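Local atomic coordinates of 2-oxoglutarate carboxylase small subunit (Hydrogenobacter thermophilus, PDB entry 7KCT), a protein that forms the biotin carboxylase-type subunit of a two-subunit carboxylase, an ATP-grasp family protein that binds adenosine-5'-diphosphate, magnesium and bicarbonate. Residues R346-D351 with Y390-A395. Numbering follows the deposited sequence.
Sequences RINAED and YDSLIA. With ADP (adenosine-5'-diphosphate), chain D.
The carbonyl oxygen of Ile347 is gripped by two successive amides of the facing strand: Ile394 N donates to Ile347 O at 2.8 Å, nearly in line with the carbonyl, and Ala395 N reaches the same oxygen over 3.3 Å, in the carbonyl plane on a lone pair. Two residues opposite one define a classic beta bulge, and the antiparallel register slips by one here. Ile347 N returns a bond to Ala395 O, and just past the strand end Ala349 N, at the centre of an inverse gamma turn, donates to Ser392 O in an almost straight bond (2.8 Å, 175° at the hydrogen). With the bulge, Ile394 CB points toward the partner strand, and its CD1 lies against Ala349 CB at 3.9 Å. Asn348 and Leu393 share one face of the sheet; OD1 of Asn348 abuts the CD1 methyl of Leu393. On the same side Ser392 OG, set between its backbone N and carbonyl carbon (chi1 57°), donates to Glu350 OE1 at 2.9 Å from above the carboxylate plane, while the other carboxylate oxygen makes a salt bridge with Arg241. Arg346, whose CB touches Leu393 CD1, extends to the nucleotide: NH2 hydrogen-bonds to ADP O3A at 2.9 Å and NH1 to ADP O1A at 3.1 Å. Salt bridges from NE to Glu248 and from NH2 to Glu304 help fix the guanidinium. Bulged antiparallel pairing thus joins two strands of the biotin carboxylase C-terminal domain beside an ADP pocket that includes Arg346 and Asp391.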
# COMPACT_ATOMS: atom_id res chain seq x y z
N ARG A 346 5.97 4.83 -13.45
CA ARG A 346 4.88 4.53 -14.37
C ARG A 346 5.18 3.22 -15.05
O ARG A 346 6.23 3.08 -15.68
CB ARG A 346 4.71 5.63 -15.41
CG ARG A 346 4.56 6.98 -14.75
CD ARG A 346 3.87 7.91 -15.68
NE ARG A 346 3.81 9.26 -15.15
CZ ARG A 346 3.19 10.24 -15.78
NH1 ARG A 346 2.59 9.95 -16.93
NH2 ARG A 346 3.20 11.48 -15.30
N ILE A 347 4.26 2.27 -14.89
CA ILE A 347 4.35 0.97 -15.55
C ILE A 347 3.52 1.09 -16.81
O ILE A 347 2.28 1.02 -16.75
CB ILE A 347 3.82 -0.17 -14.68
CG1 ILE A 347 4.29 -0.04 -13.25
CG2 ILE A 347 4.18 -1.48 -15.29
CD1 ILE A 347 5.67 -0.12 -13.11
N ASN A 348 4.18 1.28 -17.96
CA ASN A 348 3.50 1.46 -19.22
C ASN A 348 3.64 0.22 -20.08
O ASN A 348 4.65 -0.50 -20.00
CB ASN A 348 4.06 2.67 -20.01
CG ASN A 348 3.95 3.97 -19.26
OD1 ASN A 348 2.96 4.26 -18.60
ND2 ASN A 348 5.00 4.79 -19.36
N ALA A 349 2.64 -0.03 -20.89
CA ALA A 349 2.69 -1.10 -21.89
C ALA A 349 3.42 -0.50 -23.10
O ALA A 349 2.80 0.08 -23.99
CB ALA A 349 1.29 -1.58 -22.27
N GLU A 350 4.76 -0.52 -23.05
CA GLU A 350 5.55 -0.03 -24.17
C GLU A 350 6.91 -0.72 -24.15
O GLU A 350 7.35 -1.23 -23.12
CB GLU A 350 5.67 1.51 -24.17
CG GLU A 350 6.20 2.16 -22.97
CD GLU A 350 5.81 3.67 -22.89
OE1 GLU A 350 4.76 4.13 -23.44
OE2 GLU A 350 6.57 4.42 -22.24
N ASP A 351 7.58 -0.75 -25.31
CA ASP A 351 8.87 -1.43 -25.40
C ASP A 351 9.98 -0.40 -25.40
O ASP A 351 10.21 0.25 -26.43
CB ASP A 351 8.93 -2.31 -26.65
CG ASP A 351 10.17 -3.23 -26.67
OD1 ASP A 351 11.13 -2.99 -25.88
OD2 ASP A 351 10.22 -4.17 -27.50
N TYR A 390 -5.95 4.52 -26.21
CA TYR A 390 -5.71 5.22 -24.96
C TYR A 390 -4.27 5.14 -24.50
O TYR A 390 -3.44 4.39 -25.03
CB TYR A 390 -6.59 4.66 -23.82
CG TYR A 390 -8.02 4.62 -24.17
CD1 TYR A 390 -8.74 5.78 -24.47
CD2 TYR A 390 -8.69 3.40 -24.20
CE1 TYR A 390 -10.10 5.71 -24.81
CE2 TYR A 390 -9.99 3.32 -24.52
CZ TYR A 390 -10.71 4.48 -24.81
OH TYR A 390 -12.03 4.38 -25.13
N ASP A 391 -3.97 5.97 -23.50
CA ASP A 391 -2.64 5.98 -22.91
C ASP A 391 -2.19 4.56 -22.55
O ASP A 391 -2.99 3.64 -22.29
CB ASP A 391 -2.58 6.90 -21.67
N SER A 392 -0.86 4.37 -22.54
CA SER A 392 -0.32 3.02 -22.32
C SER A 392 -0.14 2.68 -20.85
O SER A 392 0.33 1.57 -20.54
CB SER A 392 1.02 2.84 -23.05
OG SER A 392 1.96 3.83 -22.64
N LEU A 393 -0.56 3.57 -19.94
CA LEU A 393 -0.37 3.36 -18.51
C LEU A 393 -1.16 2.15 -18.05
O LEU A 393 -2.35 2.01 -18.36
CB LEU A 393 -0.80 4.63 -17.76
CG LEU A 393 -0.45 4.67 -16.27
CD1 LEU A 393 1.05 4.46 -16.03
CD2 LEU A 393 -0.94 6.00 -15.68
N ILE A 394 -0.47 1.21 -17.42
CA ILE A 394 -1.07 0.03 -16.79
C ILE A 394 -1.24 0.23 -15.29
O ILE A 394 -2.23 -0.19 -14.70
CB ILE A 394 -0.20 -1.23 -17.03
CG1 ILE A 394 -0.15 -1.73 -18.45
CG2 ILE A 394 -0.64 -2.40 -16.08
CD1 ILE A 394 0.94 -2.76 -18.60
N ALA A 395 -0.20 0.75 -14.64
CA ALA A 395 -0.17 0.79 -13.19
C ALA A 395 0.82 1.87 -12.80
O ALA A 395 1.70 2.23 -13.59
CB ALA A 395 0.22 -0.55 -12.59
PB ADP D . 0.82 14.64 -15.88
O1B ADP D . -0.47 14.39 -15.12
O2B ADP D . 2.14 14.82 -15.17
O3B ADP D . 0.67 15.46 -17.12
PA ADP D . 1.05 13.01 -18.30
O1A ADP D . 1.08 11.67 -18.96
O2A ADP D . 1.52 14.28 -18.97
O3A ADP D . 1.29 13.07 -16.73
O5' ADP D . -0.88 13.35 -18.51
C5' ADP D . -1.65 12.08 -18.64
C4' ADP D . -2.64 12.09 -19.71
O4' ADP D . -3.15 13.36 -20.06
C3' ADP D . -1.79 11.48 -20.96
O3' ADP D . -2.59 10.69 -21.67
C2' ADP D . -1.44 12.87 -21.64
O2' ADP D . -1.36 12.78 -22.98
C1' ADP D . -2.82 13.55 -21.36
N9 ADP D . -2.78 15.07 -21.33
C8 ADP D . -1.92 15.93 -20.61
N7 ADP D . -2.15 17.25 -20.85
C5 ADP D . -3.22 17.24 -21.72
C6 ADP D . -3.91 18.30 -22.33
N6 ADP D . -3.56 19.61 -22.07
N1 ADP D . -4.96 18.05 -23.18
C2 ADP D . -5.22 16.70 -23.40
N3 ADP D . -4.64 15.58 -22.90
C4 ADP D . -3.63 15.90 -22.03